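TetR family transcriptional regulator (Mycobacterium smegmatis, PDB 5XS9) probably binds operator DNA as a homodimer through its N-terminal helix-turn-helix domain and so represses genes of biotin metabolism. Local coordinates at residues V54-L59 with G103-I108; D91-V96 with F143-Q148; L24-L29 with Q48-A53; Q74-C79 with G177-V182. All blocks are in the same frame, centred on the assembly; numbering follows the deposited sequence.

Interaction 1 of 4, residues V54-L59 with G103-I108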
loop_
_atom_site.group_PDB
_atom_site.type_symbol
_atom_site.label_atom_id
_atom_site.label_comp_id
_atom_site.label_asym_id
_atom_site.label_seq_id
_atom_site.Cartn_x
_atom_site.Cartn_y
_atom_site.Cartn_z
ATOM N N VAL A 54 -8.092 -5.776 15.927
ATOM C CA VAL A 54 -7.917 -4.357 15.998
ATOM C C VAL A 54 -8.331 -3.728 14.616
ATOM O O VAL A 54 -8.978 -2.637 14.565
ATOM C CB VAL A 54 -6.468 -3.979 16.322
ATOM C CG1 VAL A 54 -6.247 -2.518 16.069
ATOM C CG2 VAL A 54 -6.105 -4.320 17.749
ATOM N N ALA A 55 -7.940 -4.374 13.523
ATOM C CA ALA A 55 -8.438 -3.946 12.144
ATOM C C ALA A 55 -9.992 -3.841 12.098
ATOM O O ALA A 55 -10.557 -2.814 11.674
ATOM C CB ALA A 55 -7.927 -4.891 11.068
ATOM N N ASP A 56 -10.692 -4.869 12.598
ATOM C CA ASP A 56 -12.181 -4.826 12.575
ATOM C C ASP A 56 -12.769 -3.792 13.456
ATOM O O ASP A 56 -13.779 -3.210 13.127
ATOM C CB ASP A 56 -12.780 -6.184 12.808
ATOM C CG ASP A 56 -12.475 -7.098 11.652
ATOM O OD1 ASP A 56 -12.249 -6.604 10.509
ATOM O OD2 ASP A 56 -12.445 -8.289 11.830
ATOM N N HIS A 57 -12.059 -3.449 14.510
ATOM C CA HIS A 57 -12.519 -2.434 15.428
ATOM C C HIS A 57 -12.370 -1.062 14.794
ATOM O O HIS A 57 -13.283 -0.237 14.873
ATOM C CB HIS A 57 -11.702 -2.524 16.733
ATOM C CG HIS A 57 -12.100 -1.518 17.758
ATOM N ND1 HIS A 57 -11.246 -0.541 18.210
ATOM C CD2 HIS A 57 -13.253 -1.346 18.431
ATOM C CE1 HIS A 57 -11.869 0.215 19.092
ATOM N NE2 HIS A 57 -13.092 -0.246 19.233
ATOM N N ILE A 58 -11.194 -0.809 14.215
ATOM C CA ILE A 58 -10.864 0.394 13.407
ATOM C C ILE A 58 -11.890 0.599 12.275
ATOM O O ILE A 58 -12.224 1.714 11.922
ATOM C CB ILE A 58 -9.411 0.224 12.796
ATOM C CG1 ILE A 58 -8.359 0.521 13.845
ATOM C CG2 ILE A 58 -9.082 1.105 11.619
ATOM C CD1 ILE A 58 -6.980 0.063 13.377
ATOM N N LEU A 59 -12.343 -0.470 11.684
ATOM C CA LEU A 59 -13.215 -0.422 10.517
ATOM C C LEU A 59 -14.720 -0.514 10.878
ATOM O O LEU A 59 -15.569 -0.497 9.974
ATOM C CB LEU A 59 -12.877 -1.643 9.599
ATOM C CG LEU A 59 -11.537 -1.610 8.881
ATOM C CD1 LEU A 59 -11.271 -2.911 8.159
ATOM C CD2 LEU A 59 -11.448 -0.425 7.941
ATOM N N GLY A 103 -5.787 -12.406 5.729
ATOM C CA GLY A 103 -7.127 -12.931 5.859
ATOM C C GLY A 103 -7.791 -12.774 7.232
ATOM O O GLY A 103 -8.776 -13.469 7.485
ATOM N N GLN A 104 -7.333 -11.844 8.091
ATOM C CA GLN A 104 -7.785 -11.777 9.487
ATOM C C GLN A 104 -8.770 -10.664 9.803
ATOM O O GLN A 104 -9.216 -10.563 10.954
ATOM C CB GLN A 104 -6.577 -11.682 10.419
ATOM C CG GLN A 104 -5.681 -12.898 10.368
ATOM C CD GLN A 104 -6.104 -14.031 11.312
ATOM O OE1 GLN A 104 -7.015 -13.899 12.041
ATOM N NE2 GLN A 104 -5.412 -15.139 11.262
ATOM N N SER A 105 -9.144 -9.861 8.809
ATOM C CA SER A 105 -10.154 -8.797 8.982
ATOM C C SER A 105 -11.437 -9.235 8.282
ATOM O O SER A 105 -11.467 -9.390 7.080
ATOM C CB SER A 105 -9.693 -7.460 8.392
ATOM O OG SER A 105 -10.731 -6.457 8.305
ATOM N N VAL A 106 -12.509 -9.349 9.065
ATOM C CA VAL A 106 -13.851 -9.637 8.570
ATOM C C VAL A 106 -14.452 -8.400 7.906
ATOM O O VAL A 106 -15.151 -8.500 6.913
ATOM C CB VAL A 106 -14.747 -10.131 9.761
ATOM C CG1 VAL A 106 -16.213 -10.260 9.357
ATOM C CG2 VAL A 106 -14.213 -11.479 10.244
ATOM N N VAL A 107 -14.213 -7.216 8.437
ATOM C CA VAL A 107 -14.846 -6.092 7.864
ATOM C C VAL A 107 -14.329 -5.795 6.456
ATOM O O VAL A 107 -15.090 -5.423 5.582
ATOM C CB VAL A 107 -14.759 -4.876 8.781
ATOM C CG1 VAL A 107 -15.431 -3.695 8.141
ATOM C CG2 VAL A 107 -15.467 -5.179 10.132
ATOM N N ILE A 108 -13.032 -5.901 6.231
ATOM C CA ILE A 108 -12.533 -5.590 4.882
ATOM C C ILE A 108 -13.133 -6.567 3.853
ATOM O O ILE A 108 -13.487 -6.176 2.757
ATOM C CB ILE A 108 -10.966 -5.562 4.856
ATOM C CG1 ILE A 108 -10.502 -4.867 3.584
ATOM C CG2 ILE A 108 -10.394 -6.949 4.971
ATOM C CD1 ILE A 108 -10.707 -3.370 3.678
#
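Asp56, on the last turn of helix 47-58, turns its carboxylate onto the backbone N-H groups of the first turn of helix 106-122, and the two oxygens divide the work. Asp56 OD2 takes Val106 N on its syn lone pair, 3.0 Å away (N-H...O angle 157°). OD1 is gripped twice: Ser105 OG donates to Asp56 OD1, 2.7 Å away, along its syn lone pair, while Val107 N, 2.9 Å from Asp56 OD1, arrives from above the carboxylate plane. CG of Asp56 stands anti to its own carbonyl carbon (chi1 -67°), which brings the carboxylate to Val106, the two side chains crossing at about a right angle. Ser105 is the N-cap residue; with OG anti to its backbone N (chi1 169°), it also accepts from Ile108 N, 3.1 Å from Ser105 OG, so one hydroxyl gives to Asp56 and receives from the first turn. The three donors and the helix N-terminus would favour the ionised form of Asp56. Beside these bonds Leu59 closes the apolar flank: Leu59 CB lies 3.6 Å from Val107 CG1, and its CD1 reaches over Ser105 OG toward Ile108 CB. The contact thus fastens the helix that leaves the DNA-binding domain to the regulatory domain, with helix 92-101 touching Ala55, Leu59 and Ile108, helix 71-87 packing on Leu59, and helix 5-19 covering Val54, His57 and Ile58.

Interaction 2 of 4, residues D91-V96 with F143-Q148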
loop_
_atom_site.group_PDB
_atom_site.type_symbol
_atom_site.label_atom_id
_atom_site.label_comp_id
_atom_site.label_asym_id
_atom_site.label_seq_id
_atom_site.Cartn_x
_atom_site.Cartn_y
_atom_site.Cartn_z
ATOM N N ASP A 91 -1.080 4.469 11.880
ATOM C CA ASP A 91 -0.657 3.290 11.090
ATOM C C ASP A 91 -1.874 2.430 10.662
ATOM O O ASP A 91 -1.758 1.271 10.311
ATOM C CB ASP A 91 0.362 2.512 11.800
ATOM C CG ASP A 91 1.668 3.288 12.008
ATOM O OD1 ASP A 91 2.146 4.052 11.136
ATOM O OD2 ASP A 91 2.245 3.030 13.034
ATOM N N GLY A 92 -3.038 3.056 10.624
ATOM C CA GLY A 92 -4.287 2.307 10.366
ATOM C C GLY A 92 -4.358 1.685 8.979
ATOM O O GLY A 92 -4.762 0.533 8.845
ATOM N N ALA A 93 -3.921 2.432 7.955
ATOM C CA ALA A 93 -3.934 1.884 6.660
ATOM C C ALA A 93 -2.971 0.694 6.561
ATOM O O ALA A 93 -3.303 -0.284 5.945
ATOM C CB ALA A 93 -3.646 2.952 5.595
ATOM N N GLU A 94 -1.796 0.791 7.158
ATOM C CA GLU A 94 -0.820 -0.316 7.139
ATOM C C GLU A 94 -1.353 -1.545 7.874
ATOM O O GLU A 94 -1.154 -2.677 7.452
ATOM C CB GLU A 94 0.491 0.109 7.817
ATOM C CG GLU A 94 1.575 -0.929 7.737
ATOM C CD GLU A 94 2.829 -0.540 8.559
ATOM O OE1 GLU A 94 3.026 0.664 8.810
ATOM O OE2 GLU A 94 3.589 -1.444 8.975
ATOM N N LEU A 95 -1.999 -1.303 8.987
ATOM C CA LEU A 95 -2.502 -2.393 9.828
ATOM C C LEU A 95 -3.638 -3.089 9.072
ATOM O O LEU A 95 -3.658 -4.321 9.004
ATOM C CB LEU A 95 -2.981 -1.832 11.176
ATOM C CG LEU A 95 -3.299 -2.859 12.293
ATOM C CD1 LEU A 95 -3.123 -2.284 13.657
ATOM C CD2 LEU A 95 -4.730 -3.295 12.093
ATOM N N VAL A 96 -4.556 -2.330 8.467
ATOM C CA VAL A 96 -5.663 -2.945 7.655
ATOM C C VAL A 96 -5.143 -3.650 6.419
ATOM O O VAL A 96 -5.612 -4.766 6.117
ATOM C CB VAL A 96 -6.783 -1.993 7.342
ATOM C CG1 VAL A 96 -7.785 -2.615 6.425
ATOM C CG2 VAL A 96 -7.419 -1.559 8.684
ATOM N N PHE A 143 -3.032 4.285 -1.660
ATOM C CA PHE A 143 -3.204 5.745 -1.520
ATOM C C PHE A 143 -3.043 6.142 -0.073
ATOM O O PHE A 143 -2.267 7.029 0.243
ATOM C CB PHE A 143 -4.550 6.199 -2.034
ATOM C CG PHE A 143 -4.782 7.689 -1.946
ATOM C CD1 PHE A 143 -4.595 8.479 -3.072
ATOM C CD2 PHE A 143 -5.114 8.279 -0.761
ATOM C CE1 PHE A 143 -4.786 9.829 -3.060
ATOM C CE2 PHE A 143 -5.307 9.681 -0.707
ATOM C CZ PHE A 143 -5.178 10.439 -1.870
ATOM N N THR A 144 -3.733 5.449 0.792
ATOM C CA THR A 144 -3.854 5.836 2.197
ATOM C C THR A 144 -2.624 5.441 3.030
ATOM O O THR A 144 -2.245 6.213 3.893
ATOM C CB THR A 144 -5.142 5.314 2.840
ATOM O OG1 THR A 144 -6.285 5.641 2.001
ATOM C CG2 THR A 144 -5.318 5.943 4.161
ATOM N N VAL A 145 -1.948 4.311 2.739
ATOM C CA VAL A 145 -0.670 4.054 3.321
ATOM C C VAL A 145 0.299 5.180 2.976
ATOM O O VAL A 145 1.056 5.625 3.831
ATOM C CB VAL A 145 -0.084 2.663 2.868
ATOM C CG1 VAL A 145 1.349 2.512 3.342
ATOM C CG2 VAL A 145 -0.950 1.504 3.407
ATOM N N ASP A 146 0.328 5.613 1.726
ATOM C CA ASP A 146 1.263 6.616 1.300
ATOM C C ASP A 146 0.940 7.964 1.997
ATOM O O ASP A 146 1.834 8.625 2.553
ATOM C CB ASP A 146 1.161 6.763 -0.196
ATOM C CG ASP A 146 2.088 7.851 -0.771
ATOM O OD1 ASP A 146 3.235 7.578 -1.031
ATOM O OD2 ASP A 146 1.646 8.982 -0.992
ATOM N N GLU A 147 -0.341 8.316 2.017
ATOM C CA GLU A 147 -0.822 9.580 2.648
ATOM C C GLU A 147 -0.484 9.661 4.156
ATOM O O GLU A 147 0.056 10.629 4.667
ATOM C CB GLU A 147 -2.317 9.719 2.396
ATOM C CG GLU A 147 -2.989 10.916 3.054
ATOM C CD GLU A 147 -4.488 10.928 2.793
ATOM O OE1 GLU A 147 -5.141 9.860 2.661
ATOM O OE2 GLU A 147 -5.006 12.022 2.733
ATOM N N GLN A 148 -0.733 8.594 4.851
ATOM C CA GLN A 148 -0.533 8.530 6.279
ATOM C C GLN A 148 0.932 8.427 6.667
ATOM O O GLN A 148 1.355 9.055 7.648
ATOM C CB GLN A 148 -1.418 7.404 6.795
ATOM C CG GLN A 148 -1.461 7.175 8.256
ATOM C CD GLN A 148 -2.596 6.235 8.598
ATOM O OE1 GLN A 148 -2.663 5.088 8.098
ATOM N NE2 GLN A 148 -3.484 6.691 9.462
HETATM O O HOH W 1 -0.607 3.387 7.540
#
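Gln148 reaches from helix 129-155 to the first turn of helix 92-101 with an almost fully extended chain. From CB, which points toward the other helix, CG runs anti to the backbone N (chi1 -177°) and the next torsion is extended as well. Gln148 CD then lies 3.8 Å from Gly92 N, over the start of the helix. OE1 carries the contact: Ala93 N donates to Gln148 OE1 at 2.9 Å, nearly straight at 167° and in the carbonyl plane. The same oxygen accepts a hydrogen bond from a water 2.7 Å from Gln148 OE1, and that water accepts from Glu94 N, so two successive amides are satisfied, one directly and one through the water. NE2 at the other branch donates to Leu86 O, which fixes the flip of the amide. Next to this polar tip Ala93 CB fits between Thr144 CG2, at 3.7 Å, and Val145 CG2; the small methyl lets the axes of these segments approach to 8.5 Å. The helices run roughly antiparallel, at 144°, within the regulatory domain. Helix 71-87 flanks both through Val96 and Thr144, helix 47-58 packs against Leu95, and Tyr138 of the second subunit meets Phe143 on the dimer side.

Interaction 3 of 4, residues L24-L29 with Q48-A53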
loop_
_atom_site.group_PDB
_atom_site.type_symbol
_atom_site.label_atom_id
_atom_site.label_comp_id
_atom_site.label_asym_id
_atom_site.label_seq_id
_atom_site.Cartn_x
_atom_site.Cartn_y
_atom_site.Cartn_z
ATOM N N LEU A 24 2.650 -2.292 19.048
ATOM C CA LEU A 24 1.513 -3.149 19.364
ATOM C C LEU A 24 1.934 -4.600 19.302
ATOM O O LEU A 24 1.901 -5.208 18.242
ATOM C CB LEU A 24 0.361 -2.944 18.420
ATOM C CG LEU A 24 -0.867 -3.803 18.643
ATOM C CD1 LEU A 24 -1.413 -3.636 20.058
ATOM C CD2 LEU A 24 -1.891 -3.375 17.619
ATOM N N THR A 25 2.317 -5.124 20.456
ATOM C CA THR A 25 2.693 -6.539 20.627
ATOM C C THR A 25 1.876 -7.116 21.753
ATOM O O THR A 25 1.345 -6.371 22.549
ATOM C CB THR A 25 4.174 -6.703 21.013
ATOM O OG1 THR A 25 4.402 -6.097 22.290
ATOM C CG2 THR A 25 5.110 -6.069 19.959
ATOM N N MET A 26 1.790 -8.441 21.806
ATOM C CA MET A 26 1.078 -9.114 22.856
ATOM C C MET A 26 1.727 -8.826 24.229
ATOM O O MET A 26 1.015 -8.613 25.236
ATOM C CB MET A 26 0.983 -10.612 22.540
ATOM C CG MET A 26 0.095 -10.940 21.315
ATOM S SD MET A 26 -1.651 -10.885 21.708
ATOM C CE MET A 26 -2.114 -12.395 22.533
ATOM N N ARG A 27 3.059 -8.786 24.286
ATOM C CA ARG A 27 3.723 -8.479 25.585
ATOM C C ARG A 27 3.429 -7.041 26.015
ATOM O O ARG A 27 3.135 -6.813 27.168
ATOM C CB ARG A 27 5.223 -8.761 25.586
ATOM C CG ARG A 27 6.060 -7.762 24.810
ATOM C CD ARG A 27 7.502 -8.216 24.618
ATOM N NE ARG A 27 8.121 -7.539 23.465
ATOM C CZ ARG A 27 7.871 -7.813 22.178
ATOM N NH1 ARG A 27 6.977 -8.748 21.807
ATOM N NH2 ARG A 27 8.516 -7.145 21.233
ATOM N N ARG A 28 3.420 -6.087 25.080
ATOM C CA ARG A 28 3.075 -4.699 25.465
ATOM C C ARG A 28 1.617 -4.564 25.906
ATOM O O ARG A 28 1.296 -3.854 26.852
ATOM C CB ARG A 28 3.356 -3.726 24.296
ATOM C CG ARG A 28 2.953 -2.285 24.583
ATOM C CD ARG A 28 3.960 -1.658 25.490
ATOM N NE ARG A 28 3.554 -0.315 25.884
ATOM C CZ ARG A 28 4.030 0.822 25.373
ATOM N NH1 ARG A 28 4.952 0.850 24.394
ATOM N NH2 ARG A 28 3.574 1.967 25.862
ATOM N N LEU A 29 0.734 -5.260 25.201
ATOM C CA LEU A 29 -0.680 -5.210 25.509
ATOM C C LEU A 29 -0.890 -5.743 26.935
ATOM O O LEU A 29 -1.655 -5.157 27.694
ATOM C CB LEU A 29 -1.466 -6.088 24.524
ATOM C CG LEU A 29 -2.985 -6.057 24.632
ATOM C CD1 LEU A 29 -3.600 -4.631 24.639
ATOM C CD2 LEU A 29 -3.496 -6.935 23.514
ATOM N N GLN A 48 -1.155 -11.969 14.795
ATOM C CA GLN A 48 -1.982 -11.737 13.593
ATOM C C GLN A 48 -3.448 -11.757 13.892
ATOM O O GLN A 48 -4.185 -11.047 13.242
ATOM C CB GLN A 48 -1.763 -12.770 12.479
ATOM C CG GLN A 48 -0.322 -12.944 12.083
ATOM C CD GLN A 48 0.366 -13.982 12.974
ATOM O OE1 GLN A 48 1.130 -13.630 13.883
ATOM N NE2 GLN A 48 0.056 -15.275 12.741
ATOM N N GLU A 49 -3.913 -12.590 14.838
ATOM C CA GLU A 49 -5.308 -12.524 15.211
ATOM C C GLU A 49 -5.567 -11.289 15.969
ATOM O O GLU A 49 -6.633 -10.727 15.852
ATOM C CB GLU A 49 -5.730 -13.748 16.069
ATOM C CG GLU A 49 -5.767 -15.058 15.274
ATOM C CD GLU A 49 -6.328 -16.255 16.080
ATOM O OE1 GLU A 49 -6.864 -16.137 17.239
ATOM O OE2 GLU A 49 -6.204 -17.332 15.512
ATOM N N LEU A 50 -4.620 -10.845 16.809
ATOM C CA LEU A 50 -4.868 -9.606 17.554
ATOM C C LEU A 50 -4.973 -8.462 16.547
ATOM O O LEU A 50 -5.844 -7.630 16.632
ATOM C CB LEU A 50 -3.730 -9.294 18.522
ATOM C CG LEU A 50 -3.738 -7.871 19.136
ATOM C CD1 LEU A 50 -4.988 -7.637 19.930
ATOM C CD2 LEU A 50 -2.499 -7.563 19.951
ATOM N N LEU A 51 -4.056 -8.404 15.602
ATOM C CA LEU A 51 -4.099 -7.295 14.621
ATOM C C LEU A 51 -5.388 -7.306 13.820
ATOM O O LEU A 51 -5.964 -6.235 13.583
ATOM C CB LEU A 51 -2.868 -7.328 13.712
ATOM C CG LEU A 51 -1.542 -7.014 14.416
ATOM C CD1 LEU A 51 -0.345 -7.379 13.503
ATOM C CD2 LEU A 51 -1.470 -5.573 14.822
ATOM N N GLY A 52 -5.848 -8.496 13.418
ATOM C CA GLY A 52 -7.176 -8.657 12.779
ATOM C C GLY A 52 -8.371 -8.061 13.566
ATOM O O GLY A 52 -9.253 -7.401 12.992
ATOM N N ALA A 53 -8.404 -8.288 14.875
ATOM C CA ALA A 53 -9.464 -7.744 15.705
ATOM C C ALA A 53 -9.315 -6.263 15.797
ATOM O O ALA A 53 -10.272 -5.538 15.820
ATOM C CB ALA A 53 -9.383 -8.345 17.117
#
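The helix-turn-helix domain of a TetR-family regulator is a three-helix bundle, and this contact joins the start of its second helix, 26-33, to helix 47-58, which leads on into the regulatory domain. Leu50 is the residue on which the others converge. Its CG is anti to the backbone N (chi1 167°) and its CB is directed toward the other segment, so that CD2 alone meets three residues. Leu29 comes tip to tip, with its CD2 3.8 Å from Leu50 CD2, and Leu24 does likewise from the residue before the N-cap, its CD1 4.1 Å from Leu50 CD2. Met26 instead passes alongside in the opposite sense: bent at chi2 and chi3, it brings Met26 SD 3.9 Å from Leu50 CD2. The other branch of Leu24 has a separate partner, Leu24 CD2 lying 3.6 Å from Leu51 CD2. Thr25 caps helix 26-33, its OG1 accepting from Arg28 N at 3.0 Å, and its CB is directed away. Helix 5-19 completes the core through Leu24 and Leu29, and Phe44 lies against Leu50. No hydrogen bond crosses between the segments; the contact rests on branched methyls and a flexible thioether, so cohesion comes from burial and shape.

Interaction 4 of 4, residues Q74-C79 with G177-V182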
loop_
_atom_site.group_PDB
_atom_site.type_symbol
_atom_site.label_atom_id
_atom_site.label_comp_id
_atom_site.label_asym_id
_atom_site.label_seq_id
_atom_site.Cartn_x
_atom_site.Cartn_y
_atom_site.Cartn_z
ATOM N N GLN A 74 -22.262 4.485 -4.667
ATOM C CA GLN A 74 -21.871 3.480 -3.718
ATOM C C GLN A 74 -20.339 3.281 -3.563
ATOM O O GLN A 74 -19.823 3.037 -2.433
ATOM C CB GLN A 74 -22.424 2.094 -4.106
ATOM C CG GLN A 74 -23.974 1.999 -4.094
ATOM C CD GLN A 74 -24.488 0.702 -4.669
ATOM O OE1 GLN A 74 -23.895 -0.358 -4.523
ATOM N NE2 GLN A 74 -25.636 0.797 -5.348
ATOM N N ILE A 75 -19.645 3.262 -4.698
ATOM C CA ILE A 75 -18.197 3.092 -4.647
ATOM C C ILE A 75 -17.592 4.310 -3.953
ATOM O O ILE A 75 -16.776 4.172 -3.048
ATOM C CB ILE A 75 -17.630 2.949 -6.032
ATOM C CG1 ILE A 75 -18.023 1.534 -6.538
ATOM C CG2 ILE A 75 -16.107 3.129 -5.964
ATOM C CD1 ILE A 75 -17.794 1.390 -7.949
ATOM N N HIS A 76 -18.018 5.483 -4.365
ATOM C CA HIS A 76 -17.499 6.698 -3.718
ATOM C C HIS A 76 -17.728 6.655 -2.209
ATOM O O HIS A 76 -16.814 6.911 -1.433
ATOM C CB HIS A 76 -18.032 8.004 -4.388
ATOM C CG HIS A 76 -17.394 8.293 -5.719
ATOM N ND1 HIS A 76 -16.100 8.796 -5.832
ATOM C CD2 HIS A 76 -17.874 8.207 -6.988
ATOM C CE1 HIS A 76 -15.805 8.954 -7.112
ATOM N NE2 HIS A 76 -16.860 8.601 -7.832
ATOM N N GLU A 77 -18.945 6.315 -1.789
ATOM C CA GLU A 77 -19.336 6.411 -0.383
ATOM C C GLU A 77 -18.589 5.407 0.424
ATOM O O GLU A 77 -17.967 5.728 1.466
ATOM C CB GLU A 77 -20.894 6.281 -0.228
ATOM C CG GLU A 77 -21.441 6.663 1.115
ATOM C CD GLU A 77 -21.514 8.196 1.365
ATOM O OE1 GLU A 77 -21.290 9.018 0.456
ATOM O OE2 GLU A 77 -21.831 8.579 2.506
ATOM N N SER A 78 -18.492 4.160 -0.070
ATOM C CA SER A 78 -17.725 3.152 0.624
ATOM C C SER A 78 -16.243 3.431 0.780
ATOM O O SER A 78 -15.635 3.149 1.817
ATOM C CB SER A 78 -17.916 1.751 0.008
ATOM O OG SER A 78 -19.266 1.354 0.300
ATOM N N CYS A 79 -15.628 3.939 -0.267
ATOM C CA CYS A 79 -14.192 4.161 -0.242
ATOM C C CYS A 79 -13.866 5.360 0.650
ATOM O O CYS A 79 -12.880 5.326 1.324
ATOM C CB CYS A 79 -13.736 4.445 -1.687
ATOM S SG CYS A 79 -13.705 2.836 -2.628
ATOM N N GLY A 177 -8.689 9.636 -8.240
ATOM C CA GLY A 177 -8.327 8.213 -8.508
ATOM C C GLY A 177 -9.547 7.329 -8.443
ATOM O O GLY A 177 -9.708 6.428 -9.234
ATOM N N LEU A 178 -10.421 7.574 -7.489
ATOM C CA LEU A 178 -11.669 6.862 -7.420
ATOM C C LEU A 178 -12.521 7.049 -8.679
ATOM O O LEU A 178 -13.102 6.117 -9.245
ATOM C CB LEU A 178 -12.506 7.319 -6.227
ATOM C CG LEU A 178 -12.211 6.731 -4.859
ATOM C CD1 LEU A 178 -13.343 7.090 -3.898
ATOM C CD2 LEU A 178 -12.103 5.215 -4.949
ATOM N N GLN A 179 -12.566 8.251 -9.159
ATOM C CA GLN A 179 -13.255 8.505 -10.400
ATOM C C GLN A 179 -12.700 7.809 -11.622
ATOM O O GLN A 179 -13.465 7.391 -12.488
ATOM C CB GLN A 179 -13.392 10.019 -10.650
ATOM C CG GLN A 179 -14.383 10.405 -11.729
ATOM C CD GLN A 179 -15.821 9.870 -11.484
ATOM O OE1 GLN A 179 -16.346 9.890 -10.365
ATOM N NE2 GLN A 179 -16.428 9.335 -12.538
ATOM N N LEU A 180 -11.399 7.708 -11.747
ATOM C CA LEU A 180 -10.798 6.906 -12.801
ATOM C C LEU A 180 -11.235 5.477 -12.699
ATOM O O LEU A 180 -11.539 4.874 -13.719
ATOM C CB LEU A 180 -9.267 6.851 -12.732
ATOM C CG LEU A 180 -8.470 8.053 -13.179
ATOM C CD1 LEU A 180 -6.996 7.750 -12.972
ATOM C CD2 LEU A 180 -8.736 8.356 -14.643
ATOM N N LEU A 181 -11.240 4.926 -11.476
ATOM C CA LEU A 181 -11.714 3.566 -11.328
ATOM C C LEU A 181 -13.172 3.383 -11.709
ATOM O O LEU A 181 -13.529 2.418 -12.329
ATOM C CB LEU A 181 -11.506 3.098 -9.887
ATOM C CG LEU A 181 -10.059 2.825 -9.538
ATOM C CD1 LEU A 181 -9.992 2.695 -8.037
ATOM C CD2 LEU A 181 -9.624 1.553 -10.256
ATOM N N VAL A 182 -14.022 4.332 -11.309
ATOM C CA VAL A 182 -15.408 4.299 -11.632
ATOM C C VAL A 182 -15.643 4.386 -13.110
ATOM O O VAL A 182 -16.436 3.639 -13.630
ATOM C CB VAL A 182 -16.151 5.459 -10.840
ATOM C CG1 VAL A 182 -17.489 5.770 -11.376
ATOM C CG2 VAL A 182 -16.234 5.074 -9.379
#
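The imidazole of His76 and the carboxamide of Gln179 have nearly parallel planes, 15° apart, and meet through the ring edge. Gln179 OE1 sits near the ring plane and accepts from His76 NE2 at 2.9 Å; the bond is bent, at 137°, and the donor stands above the carbonyl plane instead of on a lone pair. Leu178 and Val182 approach the ring obliquely, Leu178 CD1 lying 3.8 Å from His76 ND1 and Val182 CG2 3.9 Å from His76 NE2. The ring gets there because CG is anti to the carbonyl carbon (chi1 -74°), and Gln179 bends at chi2 to turn its oxygen back toward helix 71-87. As the donor, NE2 of this buried histidine carries a proton. Leu178 CD1 is pressed against Cys79 CB at 3.5 Å, tighter than usual van der Waals contact, while its CD2 lies by Cys79 SG. Ile75 and Val182 pass in opposite senses, with Ile75 CG2 3.9 Å from Val182 CG2. The two helices run roughly antiparallel in the regulatory domain. Helix 129-155 lines the same core through Val136, Val140 and Tyr139, helix 106-122 covers Ile75 and Ser78, and Leu181 packs against Leu181 of the second subunit.

How the interactions relate
The four contacts trace a path from the DNA-binding domain to the dimer interface. Interactions 1 and 3 share helix 47-58, their centres 13 Å apart: one face of it closes the helix-turn-helix core, and its last turn is fastened to helix 106-122. Interaction 2 touches both, since Leu95 packs on Ala55 and on Leu51 O, so helix 92-101 wedges against the connecting helix. Interaction 4 lies farther off, about 31 Å centre to centre from interaction 3 and on the opposite side of the chain's centre, yet its helix 71-87 follows helix 47-58 directly. As in other TetR-family regulators, a shift in the regulatory domain may be passed to the DNA-binding helices through helix 47-58, which interactions 1 and 2 hold.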